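Local coordinates for protein ribose-phosphate pyrophosphokinase (PDB 5MP7) that probably makes phosphoribosyl pyrophosphate by transferring the pyrophosphoryl group of ATP to the 1-hydroxyl of ribose 5-phosphate, a reaction that uses magnesium, at residues 21-26 with 62-67; 186-191 with 225-230; 241-246 with 272-277. All blocks are in the same frame, centred on the assembly; numbering follows the deposited sequence.

Contact 1: 21-26 with 62-67; sequences PELADQ and FVLQSH
Leu64 projects from strand 60-64 onto helix 21-31 and there meets Leu23 and Ala24, an apolar contact without any hydrogen bond between the two segments. Taken in order along the strand, Phe62 comes first, its backbone paired with Met13 and Phe15, and Val63 follows on the reverse side of the sheet, where it touches Leu85 of helix 71-87. Leu64 then returns to the face occupied by helix 21-31, and its two methyls divide the work. CD2 lies over the helix backbone, 3.9 Å from Ala24 CA, and also approaches Ala24 CB at 4.3 Å. CD1 turns to the neighbouring residue and comes within 4.4 Å of Leu23 CD2, a looser apolar approach between two leucine branches. CG of Leu64 stands opposite the backbone N (chi1 171°), which carries the branch to the helix; the small side chain of Ala24 lets it come near the helix backbone, the two CA atoms being 7.1 Å apart. The fold is the N-terminal phosphoribosyltransferase-like half of the chain: helix 21-31 follows strand 12-16 and packs on a parallel sheet in which 60-64 is the next strand, a beta-alpha-beta crossover with strands 38-42 and 48-52 inserted. Beyond Leu64 the chain leaves the strand. Gln65 points off to the reverse face, where NE2 bonds to Glu77 OE1. Ser66 turns back to the helix side, yet its hydroxyl stays short of Leu23 and bonds to Thr284 O, while Leu23 also rests on Ile301.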
loop_
_atom_site.group_PDB
_atom_site.type_symbol
_atom_site.label_atom_id
_atom_site.label_comp_id
_atom_site.label_asym_id
_atom_site.label_seq_id
_atom_site.Cartn_x
_atom_site.Cartn_y
_atom_site.Cartn_z
ATOM N N PRO A 21 -12.463 -3.068 54.786
ATOM C CA PRO A 21 -13.158 -1.865 55.280
ATOM C C PRO A 21 -14.170 -2.069 56.440
ATOM O O PRO A 21 -14.295 -1.178 57.286
ATOM C CB PRO A 21 -13.835 -1.289 54.016
ATOM C CG PRO A 21 -13.805 -2.388 52.981
ATOM C CD PRO A 21 -12.719 -3.342 53.352
ATOM N N GLU A 22 -14.866 -3.196 56.497
ATOM C CA GLU A 22 -15.778 -3.466 57.622
ATOM C C GLU A 22 -15.054 -3.529 58.949
ATOM O O GLU A 22 -15.550 -3.020 59.959
ATOM C CB GLU A 22 -16.605 -4.761 57.395
ATOM C CG GLU A 22 -17.748 -4.598 56.312
ATOM C CD GLU A 22 -18.358 -5.921 55.824
ATOM O OE1 GLU A 22 -18.165 -6.965 56.492
ATOM O OE2 GLU A 22 -19.044 -5.927 54.765
ATOM N N LEU A 23 -13.884 -4.160 58.977
ATOM C CA LEU A 23 -13.151 -4.272 60.229
ATOM C C LEU A 23 -12.713 -2.892 60.676
ATOM O O LEU A 23 -12.822 -2.570 61.862
ATOM C CB LEU A 23 -11.937 -5.172 60.113
ATOM C CG LEU A 23 -11.112 -5.396 61.382
ATOM C CD1 LEU A 23 -11.942 -5.988 62.522
ATOM C CD2 LEU A 23 -9.967 -6.328 61.044
ATOM N N ALA A 24 -12.197 -2.102 59.736
ATOM C CA ALA A 24 -11.722 -0.748 60.054
ATOM C C ALA A 24 -12.826 0.122 60.634
ATOM O O ALA A 24 -12.628 0.845 61.596
ATOM C CB ALA A 24 -11.111 -0.082 58.810
ATOM N N ASP A 25 -13.995 0.033 60.028
ATOM C CA ASP A 25 -15.165 0.752 60.497
ATOM C C ASP A 25 -15.602 0.281 61.873
ATOM O O ASP A 25 -15.931 1.120 62.693
ATOM C CB ASP A 25 -16.262 0.588 59.455
ATOM C CG ASP A 25 -17.627 0.954 59.959
ATOM O OD1 ASP A 25 -17.964 2.170 59.946
ATOM O OD2 ASP A 25 -18.363 -0.009 60.366
ATOM N N GLN A 26 -15.607 -1.034 62.129
ATOM C CA GLN A 26 -15.962 -1.563 63.464
ATOM C C GLN A 26 -14.983 -1.111 64.545
ATOM O O GLN A 26 -15.403 -0.739 65.627
ATOM C CB GLN A 26 -16.004 -3.080 63.497
ATOM C CG GLN A 26 -17.215 -3.724 62.832
ATOM C CD GLN A 26 -17.059 -5.230 62.604
ATOM O OE1 GLN A 26 -16.205 -5.905 63.183
ATOM N NE2 GLN A 26 -17.894 -5.758 61.736
ATOM N N PHE A 62 -1.909 4.290 64.291
ATOM C CA PHE A 62 -2.204 2.863 64.237
ATOM C C PHE A 62 -2.633 2.538 62.813
ATOM O O PHE A 62 -3.615 3.084 62.307
ATOM C CB PHE A 62 -3.277 2.538 65.250
ATOM C CG PHE A 62 -2.830 2.747 66.645
ATOM C CD1 PHE A 62 -2.835 4.014 67.211
ATOM C CD2 PHE A 62 -2.336 1.696 67.393
ATOM C CE1 PHE A 62 -2.360 4.224 68.516
ATOM C CE2 PHE A 62 -1.876 1.899 68.700
ATOM C CZ PHE A 62 -1.917 3.161 69.268
ATOM N N VAL A 63 -1.861 1.709 62.138
ATOM C CA VAL A 63 -2.071 1.467 60.714
ATOM C C VAL A 63 -2.628 0.077 60.577
ATOM O O VAL A 63 -1.916 -0.864 60.734
ATOM C CB VAL A 63 -0.767 1.546 59.936
ATOM C CG1 VAL A 63 -1.033 1.419 58.454
ATOM C CG2 VAL A 63 -0.100 2.857 60.253
ATOM N N LEU A 64 -3.916 -0.021 60.277
ATOM C CA LEU A 64 -4.633 -1.265 60.260
ATOM C C LEU A 64 -4.750 -1.792 58.846
ATOM O O LEU A 64 -5.329 -1.164 57.998
ATOM C CB LEU A 64 -6.014 -1.051 60.870
ATOM C CG LEU A 64 -7.073 -2.159 60.786
ATOM C CD1 LEU A 64 -6.620 -3.495 61.336
ATOM C CD2 LEU A 64 -8.290 -1.676 61.568
ATOM N N GLN A 65 -4.192 -2.962 58.599
ATOM C CA GLN A 65 -4.336 -3.607 57.321
ATOM C C GLN A 65 -4.525 -5.118 57.515
ATOM O O GLN A 65 -3.668 -5.807 58.099
ATOM C CB GLN A 65 -3.096 -3.329 56.445
ATOM C CG GLN A 65 -3.154 -3.912 55.052
ATOM C CD GLN A 65 -4.068 -3.111 54.112
ATOM O OE1 GLN A 65 -5.261 -2.979 54.339
ATOM N NE2 GLN A 65 -3.494 -2.591 53.037
ATOM N N SER A 66 -5.608 -5.632 56.957
ATOM C CA SER A 66 -5.789 -7.063 56.811
ATOM C C SER A 66 -5.156 -7.539 55.479
ATOM O O SER A 66 -4.886 -6.740 54.615
ATOM C CB SER A 66 -7.259 -7.356 56.849
ATOM O OG SER A 66 -7.459 -8.716 57.061
ATOM N N HIS A 67 -4.899 -8.834 55.322
ATOM C CA HIS A 67 -4.098 -9.343 54.204
ATOM C C HIS A 67 -4.755 -10.525 53.533
ATOM O O HIS A 67 -4.196 -11.629 53.493
ATOM C CB HIS A 67 -2.692 -9.717 54.670
ATOM C CG HIS A 67 -1.878 -8.538 55.052
ATOM N ND1 HIS A 67 -1.874 -8.025 56.323
ATOM C CD2 HIS A 67 -1.078 -7.737 54.319
ATOM C CE1 HIS A 67 -1.117 -6.950 56.361
ATOM N NE2 HIS A 67 -0.611 -6.759 55.157
#

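Contact 2: 186-191 with 225-230; sequences EKWADS and TCILTD
Trp188 of helix 182-191 lays its indole over the side chain of Thr229 in strand 225-230, and this pair makes up most of the contact. The six-membered ring receives Thr229 nearly square on: CB stands 4.1 Å from the ring centroid of Trp188 and only 9° off the ring normal, a CH-pi contact over the face. On the same face lies OG1 of Thr229, 3.2 Å above the indole plane but displaced toward the rim, with CZ2 of Trp188 its nearest ring atom at 3.3 Å. The hydroxyl is thus buried beneath an aromatic surface, yet it has a polar partner, since it hydrogen-bonds to NH2 of Arg181. Rotation about the first side-chain bond (chi1 -174°) sets OG1 of Thr229 opposite its backbone N and carries the oxygen out under the ring. Ile227, two residues earlier on the same side of the strand, adds a smaller apolar touch: its CG2 comes obliquely to within 4.3 Å of CZ3 of Trp188, while the rest of its side chain leads away. Asp230, next after Thr229, is the first acidic residue of the PRPP-binding motif of type I phosphoribosyltransferases, whose hydrophobic start is this strand, and is predicted to bind ribose 5-phosphate; its CB is directed away from the helix. Strand 225-230 runs between the parallel strands 172-176 and 253-258, and the indole, bordered by Gln156 and Thr160 of helix 156-167 and by Ala257 of strand 253-258, fills the layer between this sheet and helices 156-167 and 182-191.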
loop_
_atom_site.group_PDB
_atom_site.type_symbol
_atom_site.label_atom_id
_atom_site.label_comp_id
_atom_site.label_asym_id
_atom_site.label_seq_id
_atom_site.Cartn_x
_atom_site.Cartn_y
_atom_site.Cartn_z
ATOM N N GLU A 186 -4.587 -28.335 73.872
ATOM C CA GLU A 186 -4.497 -28.572 75.310
ATOM C C GLU A 186 -4.966 -27.366 76.109
ATOM O O GLU A 186 -5.662 -27.519 77.094
ATOM C CB GLU A 186 -3.058 -28.940 75.702
ATOM C CG GLU A 186 -2.897 -29.648 77.051
ATOM C CD GLU A 186 -1.438 -30.025 77.350
ATOM O OE1 GLU A 186 -1.142 -31.229 77.618
ATOM O OE2 GLU A 186 -0.567 -29.104 77.295
ATOM N N LYS A 187 -4.594 -26.169 75.678
ATOM C CA LYS A 187 -5.073 -24.922 76.316
ATOM C C LYS A 187 -6.603 -24.765 76.242
ATOM O O LYS A 187 -7.232 -24.343 77.190
ATOM C CB LYS A 187 -4.411 -23.676 75.697
ATOM C CG LYS A 187 -2.909 -23.514 75.971
ATOM C CD LYS A 187 -2.366 -22.121 75.596
ATOM C CE LYS A 187 -2.339 -21.042 76.637
ATOM N NZ LYS A 187 -2.100 -21.435 78.038
ATOM N N TRP A 188 -7.186 -25.138 75.118
ATOM C CA TRP A 188 -8.624 -25.060 74.949
ATOM C C TRP A 188 -9.335 -26.032 75.870
ATOM O O TRP A 188 -10.369 -25.716 76.432
ATOM C CB TRP A 188 -9.013 -25.377 73.500
ATOM C CG TRP A 188 -8.817 -24.254 72.580
ATOM C CD1 TRP A 188 -7.728 -23.479 72.476
ATOM C CD2 TRP A 188 -9.726 -23.811 71.594
ATOM N NE1 TRP A 188 -7.895 -22.553 71.483
ATOM C CE2 TRP A 188 -9.127 -22.743 70.924
ATOM C CE3 TRP A 188 -11.005 -24.209 71.221
ATOM C CZ2 TRP A 188 -9.761 -22.052 69.895
ATOM C CZ3 TRP A 188 -11.649 -23.521 70.218
ATOM C CH2 TRP A 188 -11.025 -22.455 69.560
ATOM N N ALA A 189 -8.820 -27.250 75.953
ATOM C CA ALA A 189 -9.432 -28.280 76.804
ATOM C C ALA A 189 -9.477 -27.805 78.246
ATOM O O ALA A 189 -10.473 -28.024 78.931
ATOM C CB ALA A 189 -8.682 -29.576 76.695
ATOM N N ASP A 190 -8.427 -27.120 78.692
ATOM C CA ASP A 190 -8.399 -26.517 80.043
ATOM C C ASP A 190 -9.487 -25.429 80.197
ATOM O O ASP A 190 -10.224 -25.413 81.173
ATOM C CB ASP A 190 -7.000 -25.942 80.388
ATOM C CG ASP A 190 -5.927 -27.035 80.651
ATOM O OD1 ASP A 190 -6.296 -28.164 81.030
ATOM O OD2 ASP A 190 -4.703 -26.780 80.499
ATOM N N SER A 191 -9.603 -24.556 79.197
ATOM C CA SER A 191 -10.626 -23.483 79.158
ATOM C C SER A 191 -12.060 -24.016 79.149
ATOM O O SER A 191 -12.959 -23.346 79.637
ATOM C CB SER A 191 -10.466 -22.644 77.891
ATOM O OG SER A 191 -10.812 -23.453 76.770
ATOM N N THR A 225 -18.883 -35.103 71.362
ATOM C CA THR A 225 -18.936 -33.877 70.554
ATOM C C THR A 225 -17.531 -33.344 70.396
ATOM O O THR A 225 -16.949 -32.850 71.352
ATOM C CB THR A 225 -19.830 -32.836 71.236
ATOM O OG1 THR A 225 -21.148 -33.386 71.359
ATOM C CG2 THR A 225 -19.916 -31.554 70.425
ATOM N N CYS A 226 -16.983 -33.442 69.192
ATOM C CA CYS A 226 -15.607 -33.022 68.914
ATOM C C CYS A 226 -15.484 -31.541 68.575
ATOM O O CYS A 226 -16.155 -31.083 67.689
ATOM C CB CYS A 226 -15.062 -33.801 67.743
ATOM S SG CYS A 226 -14.947 -35.541 68.153
ATOM N N ILE A 227 -14.580 -30.837 69.260
ATOM C CA ILE A 227 -14.202 -29.487 68.934
ATOM C C ILE A 227 -12.874 -29.561 68.176
ATOM O O ILE A 227 -11.822 -29.731 68.786
ATOM C CB ILE A 227 -13.985 -28.630 70.195
ATOM C CG1 ILE A 227 -15.072 -28.854 71.253
ATOM C CG2 ILE A 227 -13.906 -27.164 69.832
ATOM C CD1 ILE A 227 -16.485 -28.525 70.836
ATOM N N LEU A 228 -12.935 -29.439 66.855
ATOM C CA LEU A 228 -11.764 -29.451 65.998
ATOM C C LEU A 228 -11.208 -28.051 65.927
ATOM O O LEU A 228 -11.855 -27.140 65.417
ATOM C CB LEU A 228 -12.169 -29.862 64.608
ATOM C CG LEU A 228 -11.247 -30.496 63.598
ATOM C CD1 LEU A 228 -10.210 -31.381 64.236
ATOM C CD2 LEU A 228 -12.111 -31.264 62.613
ATOM N N THR A 229 -10.008 -27.846 66.444
ATOM C CA THR A 229 -9.472 -26.495 66.580
ATOM C C THR A 229 -8.225 -26.306 65.704
ATOM O O THR A 229 -7.329 -27.121 65.708
ATOM C CB THR A 229 -9.241 -26.126 68.069
ATOM O OG1 THR A 229 -8.854 -24.759 68.160
ATOM C CG2 THR A 229 -8.187 -26.976 68.700
ATOM N N ASP A 230 -8.193 -25.217 64.950
ATOM C CA ASP A 230 -7.024 -24.863 64.165
ATOM C C ASP A 230 -6.786 -23.352 64.198
ATOM O O ASP A 230 -7.651 -22.586 64.562
ATOM C CB ASP A 230 -7.173 -25.370 62.719
ATOM C CG ASP A 230 -5.824 -25.882 62.116
ATOM O OD1 ASP A 230 -4.772 -25.728 62.763
ATOM O OD2 ASP A 230 -5.811 -26.486 61.003
#

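Contact 3: 241-246 with 272-277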
loop_
_atom_site.group_PDB
_atom_site.type_symbol
_atom_site.label_atom_id
_atom_site.label_comp_id
_atom_site.label_asym_id
_atom_site.label_seq_id
_atom_site.Cartn_x
_atom_site.Cartn_y
_atom_site.Cartn_z
ATOM N N GLY A 241 -10.766 -33.570 55.923
ATOM C CA GLY A 241 -10.239 -34.912 56.158
ATOM C C GLY A 241 -10.414 -35.342 57.609
ATOM O O GLY A 241 -10.798 -36.477 57.886
ATOM N N ALA A 242 -10.155 -34.419 58.530
ATOM C CA ALA A 242 -10.286 -34.716 59.929
ATOM C C ALA A 242 -11.739 -34.970 60.338
ATOM O O ALA A 242 -12.005 -35.811 61.179
ATOM C CB ALA A 242 -9.660 -33.614 60.767
ATOM N N VAL A 243 -12.668 -34.244 59.747
ATOM C CA VAL A 243 -14.082 -34.411 60.066
ATOM C C VAL A 243 -14.526 -35.804 59.687
ATOM O O VAL A 243 -15.183 -36.462 60.476
ATOM C CB VAL A 243 -14.954 -33.389 59.326
ATOM C CG1 VAL A 243 -16.438 -33.739 59.435
ATOM C CG2 VAL A 243 -14.712 -32.009 59.914
ATOM N N ASN A 244 -14.151 -36.221 58.484
ATOM C CA ASN A 244 -14.517 -37.523 57.962
ATOM C C ASN A 244 -13.928 -38.663 58.819
ATOM O O ASN A 244 -14.576 -39.666 59.079
ATOM C CB ASN A 244 -14.041 -37.637 56.516
ATOM C CG ASN A 244 -14.010 -39.074 56.031
ATOM O OD1 ASN A 244 -15.044 -39.703 55.967
ATOM N ND2 ASN A 244 -12.811 -39.619 55.729
ATOM N N LEU A 245 -12.687 -38.479 59.262
ATOM C CA LEU A 245 -12.008 -39.445 60.146
ATOM C C LEU A 245 -12.698 -39.563 61.490
ATOM O O LEU A 245 -12.773 -40.650 62.046
ATOM C CB LEU A 245 -10.552 -39.034 60.379
ATOM C CG LEU A 245 -9.502 -40.071 60.039
ATOM C CD1 LEU A 245 -9.477 -40.401 58.554
ATOM C CD2 LEU A 245 -8.169 -39.488 60.473
ATOM N N LEU A 246 -13.122 -38.433 62.048
ATOM C CA LEU A 246 -13.775 -38.426 63.367
ATOM C C LEU A 246 -15.160 -39.081 63.260
ATOM O O LEU A 246 -15.574 -39.781 64.173
ATOM C CB LEU A 246 -13.909 -37.018 63.919
ATOM C CG LEU A 246 -12.599 -36.347 64.300
ATOM C CD1 LEU A 246 -12.811 -34.858 64.499
ATOM C CD2 LEU A 246 -11.994 -36.973 65.541
ATOM N N ALA A 272 -19.212 -26.935 53.971
ATOM C CA ALA A 272 -20.675 -27.063 53.985
ATOM C C ALA A 272 -21.156 -28.513 53.743
ATOM O O ALA A 272 -22.142 -28.924 54.329
ATOM C CB ALA A 272 -21.295 -26.129 52.951
ATOM N N GLU A 273 -20.426 -29.268 52.911
ATOM C CA GLU A 273 -20.749 -30.651 52.544
ATOM C C GLU A 273 -20.155 -31.679 53.474
ATOM O O GLU A 273 -20.593 -32.826 53.483
ATOM C CB GLU A 273 -20.262 -30.993 51.153
ATOM C CG GLU A 273 -21.109 -30.355 50.059
ATOM C CD GLU A 273 -20.521 -30.546 48.668
ATOM O OE1 GLU A 273 -19.511 -31.269 48.510
ATOM O OE2 GLU A 273 -21.052 -29.910 47.719
ATOM N N CYS A 274 -19.163 -31.304 54.268
ATOM C CA CYS A 274 -18.655 -32.228 55.277
ATOM C C CYS A 274 -19.671 -32.224 56.447
ATOM O O CYS A 274 -20.566 -31.378 56.554
ATOM C CB CYS A 274 -17.236 -31.851 55.738
ATOM S SG CYS A 274 -17.144 -30.569 57.022
ATOM N N GLY A 275 -19.542 -33.164 57.345
ATOM C CA GLY A 275 -20.591 -33.295 58.345
ATOM C C GLY A 275 -20.729 -32.199 59.394
ATOM O O GLY A 275 -21.604 -32.300 60.238
ATOM N N ALA A 276 -19.843 -31.208 59.417
ATOM C CA ALA A 276 -19.723 -30.392 60.620
ATOM C C ALA A 276 -20.977 -29.602 60.904
ATOM O O ALA A 276 -21.564 -29.024 60.023
ATOM C CB ALA A 276 -18.538 -29.474 60.516
ATOM N N ARG A 277 -21.360 -29.592 62.159
ATOM C CA ARG A 277 -22.534 -28.901 62.619
ATOM C C ARG A 277 -22.323 -27.392 62.608
ATOM O O ARG A 277 -23.246 -26.642 62.362
ATOM C CB ARG A 277 -22.850 -29.350 64.040
ATOM C CG ARG A 277 -24.273 -29.113 64.427
ATOM C CD ARG A 277 -24.504 -29.099 65.928
ATOM N NE ARG A 277 -25.259 -27.867 66.230
ATOM C CZ ARG A 277 -26.086 -27.659 67.250
ATOM N NH1 ARG A 277 -26.438 -28.629 68.102
ATOM N NH2 ARG A 277 -26.623 -26.448 67.386
#
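In the C-terminal phosphoribosyltransferase-like half of the chain, Val243 of helix 237-248 packs into the turn Cys274-Gly275-Ala276, which brings the chain out of helix 267-273 and toward strand 278-282. Both valine methyls take part. CG2 of Val243 lies 4.0 Å from SG of Cys274, and CG1 is equally near that sulfur, so the thiol sits against the fork of the side chain. CG1 also reaches beyond the sulfur to the backbone of the turn, 3.8 Å from Gly275 N and 4.2 Å from Ala276 N. CG1 is anti to the N of Val243 (chi1 168°), which directs this methyl to the turn. Gly275, with no side chain of its own, brings its main chain close to the helix, its CA 6.8 Å from that of Val243. The helices concerned belong to consecutive beta-alpha units: strand 225-230 leads to helix 237-248, strand 253-258 to helix 267-273, and strand 278-282 follows next in the parallel part of the sheet. The predicted ribose 5-phosphate site, Asp234 to Thr238, runs into the first turn of helix 237-248; the contact lies further along. Cys274 is the first residue past helix 267-273 to leave helical backbone angles. With chi1 at 83° its sulfur is held between its own N and carbonyl carbon, folded back over the turn, where it accepts a weak hydrogen bond from Ala276 N, 3.7 Å from SG with an angle of 163° at the hydrogen. The thiol therefore has Val243 as an apolar neighbour and the turn's own N-H as a polar one. On the sheet side, Val243 rests on Val254 and Ile256 of strand 253-258, and Ala276 also touches Ile256.

From the N terminus, contact 1 closes first: the chain comes back at 62-67 to residues 21-26 after the inserted strands, tying a helix to the five-stranded parallel sheet. Contact 2 opens only after that sheet is complete and joins helix 182-191 to strand 225-230 of the mixed sheet; contact 3 follows, linking helix 237-248 to the turn after helix 267-273. The three loops lie in series, neither nested nor crossing. Contact 1 stands apart, its centre 29 Å from that of contact 2 and on the opposite side of the chain's centre. Contacts 2 and 3 meet through strand 225-230, where Leu228 CD2 packs 3.8 Å from Val243 CG2 and Cys226 touches Leu246.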